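Long-range contacts in histone-lysine N-methyltransferase SETMAR (Homo sapiens, PDB 3BO5), which dimethylates a lysine of histone H3 with S-adenosyl-L-methionine as methyl donor and takes part in DNA double-strand break repair: residues 181-186 with 260-265; 193-198 with 226-231; 247-252 with 285-290. The protein carries 2 engineered substitutions. All blocks are in the same frame, centred on the assembly; numbering follows the deposited sequence.

Contact 1 of 3, residues 181-186 with 260-265. Engineered in segment 260-265: A260 (natural residue Glu), S261 (natural residue Asp).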
loop_
_atom_site.group_PDB
_atom_site.type_symbol
_atom_site.label_atom_id
_atom_site.label_comp_id
_atom_site.label_asym_id
_atom_site.label_seq_id
_atom_site.Cartn_x
_atom_site.Cartn_y
_atom_site.Cartn_z
ATOM N N ILE A 181 5.284 -7.763 3.996
ATOM C CA ILE A 181 5.124 -7.999 2.572
ATOM C C ILE A 181 6.493 -7.866 1.909
ATOM O O ILE A 181 7.360 -7.041 2.320
ATOM C CB ILE A 181 4.113 -6.959 1.908
ATOM C CG1 ILE A 181 3.768 -7.399 0.511
ATOM C CG2 ILE A 181 4.683 -5.525 1.955
ATOM C CD1 ILE A 181 2.589 -6.554 -0.113
ATOM N N ALA A 182 6.698 -8.703 0.898
ATOM C CA ALA A 182 7.939 -8.708 0.125
ATOM C C ALA A 182 7.676 -8.262 -1.298
ATOM O O ALA A 182 6.844 -8.825 -2.009
ATOM C CB ALA A 182 8.591 -10.117 0.111
ATOM N N ILE A 183 8.371 -7.220 -1.720
ATOM C CA ILE A 183 8.195 -6.655 -3.043
ATOM C C ILE A 183 9.493 -6.956 -3.804
ATOM O O ILE A 183 10.564 -6.586 -3.386
ATOM C CB ILE A 183 7.994 -5.126 -3.004
ATOM C CG1 ILE A 183 6.893 -4.745 -2.040
ATOM C CG2 ILE A 183 7.754 -4.541 -4.455
ATOM C CD1 ILE A 183 5.578 -5.452 -2.368
ATOM N N ARG A 184 9.392 -7.625 -4.928
ATOM C CA ARG A 184 10.594 -7.862 -5.739
ATOM C C ARG A 184 10.339 -7.311 -7.116
ATOM O O ARG A 184 9.355 -7.677 -7.743
ATOM C CB ARG A 184 10.957 -9.368 -5.778
ATOM C CG ARG A 184 11.255 -9.882 -4.358
ATOM C CD ARG A 184 11.864 -11.272 -4.380
ATOM N NE ARG A 184 12.335 -11.623 -3.031
ATOM C CZ ARG A 184 11.560 -12.120 -2.061
ATOM N NH1 ARG A 184 12.107 -12.431 -0.880
ATOM N NH2 ARG A 184 10.253 -12.315 -2.264
ATOM N N GLU A 185 11.206 -6.416 -7.584
ATOM C CA GLU A 185 11.028 -5.821 -8.843
ATOM C C GLU A 185 12.241 -6.202 -9.722
ATOM O O GLU A 185 13.386 -5.978 -9.329
ATOM C CB GLU A 185 10.960 -4.317 -8.680
ATOM C CG GLU A 185 9.731 -3.869 -7.852
ATOM C CD GLU A 185 9.832 -2.428 -7.458
ATOM O OE1 GLU A 185 10.346 -2.149 -6.388
ATOM O OE2 GLU A 185 9.420 -1.550 -8.259
ATOM N N HIS A 186 11.968 -6.760 -10.893
ATOM C CA HIS A 186 13.062 -7.238 -11.776
ATOM C C HIS A 186 13.353 -6.243 -12.859
ATOM O O HIS A 186 12.411 -5.635 -13.368
ATOM C CB HIS A 186 12.687 -8.587 -12.401
ATOM C CG HIS A 186 12.674 -9.717 -11.421
ATOM N ND1 HIS A 186 11.699 -9.851 -10.456
ATOM C CD2 HIS A 186 13.512 -10.770 -11.260
ATOM C CE1 HIS A 186 11.952 -10.921 -9.721
ATOM N NE2 HIS A 186 13.038 -11.505 -10.200
ATOM N N ALA A 260 7.306 -7.598 -11.223
ATOM C CA ALA A 260 7.116 -7.177 -9.818
ATOM C C ALA A 260 6.219 -8.068 -9.008
ATOM O O ALA A 260 4.990 -7.926 -9.062
ATOM C CB ALA A 260 6.620 -5.726 -9.737
ATOM N N SER A 261 6.827 -8.926 -8.197
ATOM C CA SER A 261 6.055 -9.797 -7.307
ATOM C C SER A 261 5.793 -8.997 -6.013
ATOM O O SER A 261 6.617 -8.198 -5.579
ATOM C CB SER A 261 6.839 -11.070 -7.021
ATOM O OG SER A 261 8.079 -10.778 -6.438
ATOM N N LYS A 262 4.619 -9.233 -5.392
ATOM C CA LYS A 262 4.229 -8.479 -4.200
ATOM C C LYS A 262 3.550 -9.508 -3.320
ATOM O O LYS A 262 2.385 -9.830 -3.511
ATOM C CB LYS A 262 3.292 -7.282 -4.557
ATOM C CG LYS A 262 4.001 -6.143 -5.393
ATOM C CD LYS A 262 3.155 -5.412 -6.447
ATOM C CE LYS A 262 3.018 -6.261 -7.648
ATOM N NZ LYS A 262 2.961 -5.481 -8.883
ATOM N N GLU A 263 4.332 -10.100 -2.398
ATOM C CA GLU A 263 3.844 -11.253 -1.642
ATOM C C GLU A 263 3.834 -11.026 -0.153
ATOM O O GLU A 263 4.873 -10.715 0.457
ATOM C CB GLU A 263 4.787 -12.428 -1.893
ATOM C CG GLU A 263 4.852 -12.693 -3.393
ATOM C CD GLU A 263 5.890 -13.717 -3.739
ATOM O OE1 GLU A 263 7.086 -13.381 -3.686
ATOM O OE2 GLU A 263 5.488 -14.852 -4.039
ATOM N N ARG A 264 2.674 -11.274 0.444
ATOM C CA ARG A 264 2.600 -11.261 1.901
ATOM C C ARG A 264 3.227 -12.522 2.481
ATOM O O ARG A 264 3.070 -13.615 1.942
ATOM C CB ARG A 264 1.152 -11.137 2.375
ATOM C CG ARG A 264 0.640 -9.756 2.122
ATOM C CD ARG A 264 0.973 -8.809 3.271
ATOM N NE ARG A 264 0.294 -9.041 4.521
ATOM C CZ ARG A 264 -0.826 -8.392 4.904
ATOM N NH1 ARG A 264 -1.315 -7.432 4.115
ATOM N NH2 ARG A 264 -1.390 -8.662 6.068
ATOM N N LEU A 265 3.932 -12.387 3.599
ATOM C CA LEU A 265 4.688 -13.557 4.108
ATOM C C LEU A 265 4.054 -14.057 5.394
ATOM O O LEU A 265 3.454 -13.277 6.151
ATOM C CB LEU A 265 6.115 -13.114 4.434
ATOM C CG LEU A 265 6.874 -12.451 3.264
ATOM C CD1 LEU A 265 8.279 -12.064 3.793
ATOM C CD2 LEU A 265 6.917 -13.268 2.019
HETATM O O HOH W 1 7.901 -10.882 -3.803
HETATM O O HOH W 2 8.389 -13.950 -1.223
#
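A182 and E263 form an antiparallel hydrogen-bonded pair where strands 181-185 and 260-266 adjoin in the curled mixed sheet of the methyltransferase portion. A182 N gives to E263 O and E263 N to A182 O, both at 2.8 Å and nearly straight. R184 and S261, an engineered residue, make the next such pair. The 2.9 Å bond from S261 N to R184 O is bent, with an N-H...O angle of 135°.

Polar groups gather on the face of A182, R184, S261 and E263. R184 NH2 and E263 OE1 form a long salt bridge of 3.6 Å, their planes 87° apart. Two waters span them, one weakly at NH2 but also bound to A182 O and S261 OG.

Apolar contact is made on both faces. On this one A182 CB meets L265 CD2 at 4.0 Å. On the other, I183 and K262 cross obliquely, chi2 (-56°) placing I183 CD1 a tight 3.5 Å from K262 CG. I181 CB lies 3.9 Å from R264 CD. R264, a residue of the S-adenosyl-L-homocysteine pocket, bonds N178 O and Y247 OH.

Backbone bonds therefore join the strands directly; the R184-E263 pair is long and supplemented by water, and R184 NE has its firmer partner in E194.

Contact 2 of 3, residues 193-198 with 226-231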
loop_
_atom_site.group_PDB
_atom_site.type_symbol
_atom_site.label_atom_id
_atom_site.label_comp_id
_atom_site.label_asym_id
_atom_site.label_seq_id
_atom_site.Cartn_x
_atom_site.Cartn_y
_atom_site.Cartn_z
ATOM N N MET A 193 15.373 -5.557 -7.358
ATOM C CA MET A 193 15.245 -4.613 -6.257
ATOM C C MET A 193 14.267 -5.292 -5.298
ATOM O O MET A 193 13.165 -5.621 -5.669
ATOM C CB MET A 193 14.663 -3.276 -6.702
ATOM C CG MET A 193 15.430 -2.576 -7.870
ATOM S SD MET A 193 14.799 -0.941 -8.398
ATOM C CE MET A 193 13.197 -1.339 -9.053
ATOM N N GLU A 194 14.698 -5.519 -4.074
ATOM C CA GLU A 194 13.795 -6.141 -3.125
ATOM C C GLU A 194 13.466 -5.182 -1.980
ATOM O O GLU A 194 14.334 -4.468 -1.497
ATOM C CB GLU A 194 14.495 -7.384 -2.629
ATOM C CG GLU A 194 13.813 -8.205 -1.663
ATOM C CD GLU A 194 14.662 -9.446 -1.427
ATOM O OE1 GLU A 194 15.796 -9.312 -0.869
ATOM O OE2 GLU A 194 14.199 -10.534 -1.851
ATOM N N THR A 195 12.202 -5.138 -1.531
ATOM C CA THR A 195 11.772 -4.240 -0.449
ATOM C C THR A 195 10.870 -5.038 0.490
ATOM O O THR A 195 9.943 -5.718 0.034
ATOM C CB THR A 195 10.915 -3.057 -1.000
ATOM O OG1 THR A 195 11.638 -2.355 -2.022
ATOM C CG2 THR A 195 10.562 -2.056 0.128
ATOM N N PHE A 196 11.189 -5.002 1.756
ATOM C CA PHE A 196 10.324 -5.668 2.745
ATOM C C PHE A 196 9.725 -4.594 3.579
ATOM O O PHE A 196 10.418 -3.768 4.140
ATOM C CB PHE A 196 11.151 -6.642 3.617
ATOM C CG PHE A 196 11.809 -7.687 2.830
ATOM C CD1 PHE A 196 11.131 -8.837 2.467
ATOM C CD2 PHE A 196 13.145 -7.529 2.419
ATOM C CE1 PHE A 196 11.783 -9.817 1.710
ATOM C CE2 PHE A 196 13.779 -8.487 1.640
ATOM C CZ PHE A 196 13.092 -9.619 1.288
ATOM N N VAL A 197 8.390 -4.667 3.716
ATOM C CA VAL A 197 7.697 -3.653 4.534
ATOM C C VAL A 197 6.895 -4.319 5.600
ATOM O O VAL A 197 6.190 -5.271 5.314
ATOM C CB VAL A 197 6.759 -2.891 3.653
ATOM C CG1 VAL A 197 5.972 -1.915 4.459
ATOM C CG2 VAL A 197 7.613 -2.102 2.582
ATOM N N ASP A 198 6.982 -3.817 6.812
ATOM C CA ASP A 198 6.343 -4.520 7.925
ATOM C C ASP A 198 5.620 -3.493 8.770
ATOM O O ASP A 198 6.285 -2.780 9.580
ATOM C CB ASP A 198 7.402 -5.235 8.830
ATOM C CG ASP A 198 6.744 -6.007 9.925
ATOM O OD1 ASP A 198 5.517 -6.044 9.976
ATOM O OD2 ASP A 198 7.463 -6.577 10.779
ATOM N N SER A 226 12.546 8.569 -2.827
ATOM C CA SER A 226 13.432 7.474 -2.465
ATOM C C SER A 226 13.418 6.296 -3.387
ATOM O O SER A 226 12.385 5.943 -3.980
ATOM C CB SER A 226 12.989 7.023 -1.042
ATOM O OG SER A 226 13.743 5.897 -0.592
ATOM N N MET A 227 14.556 5.592 -3.450
ATOM C CA MET A 227 14.586 4.297 -4.105
ATOM C C MET A 227 13.648 3.246 -3.446
ATOM O O MET A 227 13.266 2.273 -4.085
ATOM C CB MET A 227 16.018 3.728 -4.075
ATOM C CG MET A 227 16.162 2.592 -4.980
ATOM S SD MET A 227 16.106 3.034 -6.733
ATOM C CE MET A 227 16.160 1.417 -7.448
ATOM N N VAL A 228 13.346 3.439 -2.169
ATOM C CA VAL A 228 12.393 2.565 -1.468
ATOM C C VAL A 228 10.975 2.963 -1.970
ATOM O O VAL A 228 10.518 4.115 -1.722
ATOM C CB VAL A 228 12.425 2.738 0.008
ATOM C CG1 VAL A 228 11.459 1.654 0.629
ATOM C CG2 VAL A 228 13.875 2.375 0.476
ATOM N N PRO A 229 10.319 2.049 -2.662
ATOM C CA PRO A 229 9.029 2.455 -3.221
ATOM C C PRO A 229 7.911 2.546 -2.211
ATOM O O PRO A 229 7.913 1.869 -1.180
ATOM C CB PRO A 229 8.676 1.311 -4.179
ATOM C CG PRO A 229 9.209 0.102 -3.465
ATOM C CD PRO A 229 10.639 0.660 -3.037
ATOM N N LYS A 230 6.965 3.441 -2.469
ATOM C CA LYS A 230 5.728 3.411 -1.775
ATOM C C LYS A 230 4.883 2.282 -2.374
ATOM O O LYS A 230 4.950 2.010 -3.571
ATOM C CB LYS A 230 5.020 4.744 -2.072
ATOM C CG LYS A 230 5.845 5.937 -1.722
ATOM C CD LYS A 230 6.413 5.899 -0.294
ATOM C CE LYS A 230 7.095 7.252 0.004
ATOM N NZ LYS A 230 7.934 7.033 1.284
ATOM N N LEU A 231 4.144 1.589 -1.510
ATOM C CA LEU A 231 3.319 0.454 -1.942
ATOM C C LEU A 231 1.920 1.009 -1.989
ATOM O O LEU A 231 1.210 1.057 -1.005
ATOM C CB LEU A 231 3.411 -0.690 -0.913
ATOM C CG LEU A 231 4.836 -1.249 -0.739
ATOM C CD1 LEU A 231 4.734 -2.533 0.107
ATOM C CD2 LEU A 231 5.606 -1.422 -2.024
#
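T195 and V228 bring the backbones closest, CA to CA 6.9 Å, and segments 193-198 and 226-231 run 49° apart with no hydrogen bond between them. The contact belongs to the SET domain, the methyltransferase part of this protein. Strands 193-199 and 230-235 both pair with strand 151-160 in a curled sheet. Here strand 193-199 meets the loop leading into strand 230-235, and that strand's L231, through side chains.

T195 carries the middle of the contact with both its branches. OG1 reaches the proline ring of P229 tip to tip, 3.3 Å from P229 CD. It stands anti to the carbonyl carbon (chi1 -55°), which leaves CG2 anti to the backbone N. T195 CG2 then turns to V228. V228, which is buried, also touches I52 and V159.

V197 and L231 also meet tip to tip. V197 CG2 lies 3.8 Å from L231 CD1, and V197 CB is only a little farther from that same methyl, at 4.1 Å. L231 CD1 lies anti to CA (chi2 -170°), which carries it toward V197. L231 also packs on I181 and I183, so this leucine packs across both neighbouring strands, 181-185 and 193-199.

M193 and M227 close the partly exposed end. Their chains cross at about a right angle, but the approach of sulfur to methyl is too short to be trusted.

The loop ahead of strand 230-235 is held by polar bonds. M227 O accepts from R223 NE, and P229 O accepts from H44 NE2. The cofactor product is distant, about 12 Å from the V197 side chain. S226 to V228 form an ST turn, in which S226 OG accepts from V228 N at 2.9 Å.

Contact 3 of 3, residues 247-252 with 285-290; sequences YDYSGR and LPFDSS. With SAH (S-adenosyl-L-homocysteine), chain F.
S250 OG is held by three bonds, while S250 CB rests on the ring of P286. The hydroxyl lies between the backbone N and the carbonyl carbon (chi1 74°), which places it between D248 OD1 and R252. It gives to D248 OD1 at 2.7 Å. It accepts from R252 N and, almost straight, from R252 NE at 2.9 Å, lying in the guanidinium plane. D248 OD1 takes a second bond from S250 N, an Asx turn; both donors come from the same face of the carboxylate. The type I turn from D248 to G251 is closed by G251 N to D248 O, and these side-chain bonds probably help to fix it.

P286, the centre of an inverse gamma turn, packs against that turn. Its CG lies 3.7 Å from S250 N and its CB 3.8 Å from S250 CB.

Y249 and F287 lie side by side and point the same way. Their planes are 55° apart, and Y249 CD2 approaches F287 CE1 at 3.7 Å.

Both rings line the pocket of S-adenosyl-L-homocysteine. Y249 OH is 3.3 Å from C5' of the ligand, and the hydroxyl is bonded to L209 O. F287 CZ stands 3.7 Å from the ligand O3'. L285 adds its methyls over the adenine. R264 makes a cation-pi contact with Y249.

No hydrogen bond crosses between the segments; the contact is mostly apolar, and the polar side-chain network stays within 247-252.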
loop_
_atom_site.group_PDB
_atom_site.type_symbol
_atom_site.label_atom_id
_atom_site.label_comp_id
_atom_site.label_asym_id
_atom_site.label_seq_id
_atom_site.Cartn_x
_atom_site.Cartn_y
_atom_site.Cartn_z
ATOM N N TYR A 247 -6.865 -6.324 -0.855
ATOM C CA TYR A 247 -5.980 -6.544 -1.996
ATOM C C TYR A 247 -5.546 -8.015 -1.962
ATOM O O TYR A 247 -5.889 -8.736 -1.019
ATOM C CB TYR A 247 -4.717 -5.678 -1.986
ATOM C CG TYR A 247 -3.665 -5.815 -0.892
ATOM C CD1 TYR A 247 -2.526 -6.596 -1.080
ATOM C CD2 TYR A 247 -3.760 -5.034 0.314
ATOM C CE1 TYR A 247 -1.505 -6.599 -0.139
ATOM C CE2 TYR A 247 -2.726 -5.047 1.260
ATOM C CZ TYR A 247 -1.631 -5.845 1.021
ATOM O OH TYR A 247 -0.528 -5.869 1.852
ATOM N N ASP A 248 -4.912 -8.413 -3.064
ATOM C CA ASP A 248 -4.540 -9.818 -3.170
ATOM C C ASP A 248 -3.205 -10.060 -2.518
ATOM O O ASP A 248 -2.197 -9.524 -2.978
ATOM C CB ASP A 248 -4.482 -10.167 -4.645
ATOM C CG ASP A 248 -3.950 -11.584 -4.943
ATOM O OD1 ASP A 248 -3.691 -12.405 -4.030
ATOM O OD2 ASP A 248 -3.891 -11.828 -6.201
ATOM N N TYR A 249 -3.210 -10.827 -1.412
ATOM C CA TYR A 249 -1.960 -11.018 -0.674
ATOM C C TYR A 249 -0.893 -11.756 -1.522
ATOM O O TYR A 249 0.276 -11.708 -1.134
ATOM C CB TYR A 249 -2.207 -11.828 0.599
ATOM C CG TYR A 249 -2.829 -11.055 1.729
ATOM C CD1 TYR A 249 -3.358 -9.769 1.536
ATOM C CD2 TYR A 249 -2.877 -11.610 3.015
ATOM C CE1 TYR A 249 -3.969 -9.089 2.609
ATOM C CE2 TYR A 249 -3.439 -10.935 4.083
ATOM C CZ TYR A 249 -3.991 -9.661 3.857
ATOM O OH TYR A 249 -4.543 -9.053 4.933
ATOM N N SER A 250 -1.283 -12.470 -2.605
ATOM C CA SER A 250 -0.278 -13.076 -3.485
ATOM C C SER A 250 0.275 -12.132 -4.499
ATOM O O SER A 250 1.253 -12.455 -5.197
ATOM C CB SER A 250 -0.887 -14.278 -4.236
ATOM O OG SER A 250 -1.747 -13.798 -5.237
ATOM N N GLY A 251 -0.386 -10.960 -4.617
ATOM C CA GLY A 251 0.033 -9.951 -5.563
ATOM C C GLY A 251 -0.266 -10.305 -7.004
ATOM O O GLY A 251 0.129 -9.537 -7.910
ATOM N N ARG A 252 -1.005 -11.415 -7.214
ATOM C CA ARG A 252 -1.296 -11.820 -8.621
ATOM C C ARG A 252 -2.323 -10.998 -9.368
ATOM O O ARG A 252 -2.221 -10.855 -10.602
ATOM C CB ARG A 252 -1.717 -13.270 -8.684
ATOM C CG ARG A 252 -0.570 -14.170 -8.475
ATOM C CD ARG A 252 -1.084 -15.489 -8.563
ATOM N NE ARG A 252 -1.858 -15.720 -7.366
ATOM C CZ ARG A 252 -2.524 -16.828 -7.137
ATOM N NH1 ARG A 252 -2.476 -17.814 -8.067
ATOM N NH2 ARG A 252 -3.204 -16.942 -5.992
ATOM N N LEU A 285 -5.574 -18.472 2.195
ATOM C CA LEU A 285 -4.936 -17.202 2.197
ATOM C C LEU A 285 -3.540 -17.398 1.633
ATOM O O LEU A 285 -2.733 -18.172 2.212
ATOM C CB LEU A 285 -4.956 -16.689 3.663
ATOM C CG LEU A 285 -5.360 -15.343 4.118
ATOM C CD1 LEU A 285 -6.676 -14.988 3.416
ATOM C CD2 LEU A 285 -5.442 -15.439 5.618
ATOM N N PRO A 286 -3.230 -16.755 0.513
ATOM C CA PRO A 286 -1.996 -17.071 -0.226
ATOM C C PRO A 286 -0.725 -16.368 0.283
ATOM O O PRO A 286 -0.082 -15.639 -0.489
ATOM C CB PRO A 286 -2.330 -16.674 -1.640
ATOM C CG PRO A 286 -3.237 -15.369 -1.418
ATOM C CD PRO A 286 -4.054 -15.734 -0.189
ATOM N N PHE A 287 -0.377 -16.639 1.533
ATOM C CA PHE A 287 0.951 -16.197 2.040
ATOM C C PHE A 287 2.064 -17.029 1.434
ATOM O O PHE A 287 1.851 -18.204 1.086
ATOM C CB PHE A 287 0.993 -16.364 3.556
ATOM C CG PHE A 287 0.127 -15.433 4.304
ATOM C CD1 PHE A 287 0.465 -14.074 4.449
ATOM C CD2 PHE A 287 -1.017 -15.913 4.960
ATOM C CE1 PHE A 287 -0.360 -13.201 5.200
ATOM C CE2 PHE A 287 -1.820 -15.081 5.690
ATOM C CZ PHE A 287 -1.508 -13.702 5.842
ATOM N N ASP A 288 3.243 -16.408 1.313
ATOM C CA ASP A 288 4.471 -17.143 1.115
ATOM C C ASP A 288 4.993 -17.512 2.496
ATOM O O ASP A 288 5.344 -16.640 3.300
ATOM C CB ASP A 288 5.474 -16.309 0.348
ATOM C CG ASP A 288 6.816 -17.043 0.153
ATOM O OD1 ASP A 288 6.786 -18.292 0.186
ATOM O OD2 ASP A 288 7.871 -16.383 -0.035
ATOM N N SER A 289 5.042 -18.813 2.771
ATOM C CA SER A 289 5.356 -19.345 4.096
ATOM C C SER A 289 6.826 -19.649 4.271
ATOM O O SER A 289 7.470 -20.146 3.341
ATOM C CB SER A 289 4.563 -20.623 4.318
ATOM O OG SER A 289 3.186 -20.327 4.152
ATOM N N SER A 290 7.336 -19.355 5.467
ATOM C CA SER A 290 8.675 -19.778 5.893
ATOM C C SER A 290 8.641 -20.314 7.327
ATOM O O SER A 290 9.636 -20.228 8.099
ATOM C CB SER A 290 9.644 -18.610 5.767
ATOM O OG SER A 290 9.514 -17.970 4.501
ATOM O OXT SER A 290 7.588 -20.865 7.727
HETATM N N SAH F . -7.503 -8.769 10.014
HETATM C CA SAH F . -6.212 -8.092 10.362
HETATM C CB SAH F . -5.793 -7.049 9.298
HETATM C CG SAH F . -5.146 -7.775 8.105
HETATM S SD SAH F . -3.545 -8.509 8.550
HETATM C C SAH F . -6.356 -7.460 11.765
HETATM O O SAH F . -7.332 -7.708 12.466
HETATM O OXT SAH F . -5.431 -6.673 12.150
HETATM C "C5'" SAH F . -3.768 -10.172 7.888
HETATM C "C4'" SAH F . -4.604 -11.100 8.766
HETATM O "O4'" SAH F . -6.000 -10.812 8.643
HETATM C "C3'" SAH F . -4.500 -12.544 8.369
HETATM O "O3'" SAH F . -3.332 -13.163 8.975
HETATM C "C2'" SAH F . -5.781 -13.148 8.867
HETATM O "O2'" SAH F . -5.813 -13.240 10.303
HETATM C "C1'" SAH F . -6.755 -12.034 8.537
HETATM N N9 SAH F . -7.242 -12.087 7.144
HETATM C C8 SAH F . -7.028 -11.165 6.123
HETATM N N7 SAH F . -7.714 -11.543 5.062
HETATM C C5 SAH F . -8.404 -12.664 5.357
HETATM C C6 SAH F . -9.243 -13.472 4.561
HETATM N N6 SAH F . -9.626 -13.218 3.307
HETATM N N1 SAH F . -9.733 -14.606 5.202
HETATM C C2 SAH F . -9.417 -14.903 6.491
HETATM N N3 SAH F . -8.623 -14.130 7.314
HETATM C C4 SAH F . -8.093 -13.058 6.661
#

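How the contacts relate
Contacts 1 and 2 are buried, contact 2 within the SET domain, while contact 3 is only partly buried and borders the cofactor pocket. All three reach one curled sheet. Contact 1 is true strand pairing, made by backbone bonds. Contact 2 is side-chain packing of strand 193-199 on the loop and start of strand 230-235, and contact 3 joins a turn to the C-terminal segment by mostly apolar touch. Strands 181-185 and 193-199 are neighbours, so I183 N bonds T195 O between contacts 1 and 2. R264 bridges contacts 1 and 3: its backbone O meets D288 N. Contacts 2 and 3 do not touch; their centres are about 17 Å apart.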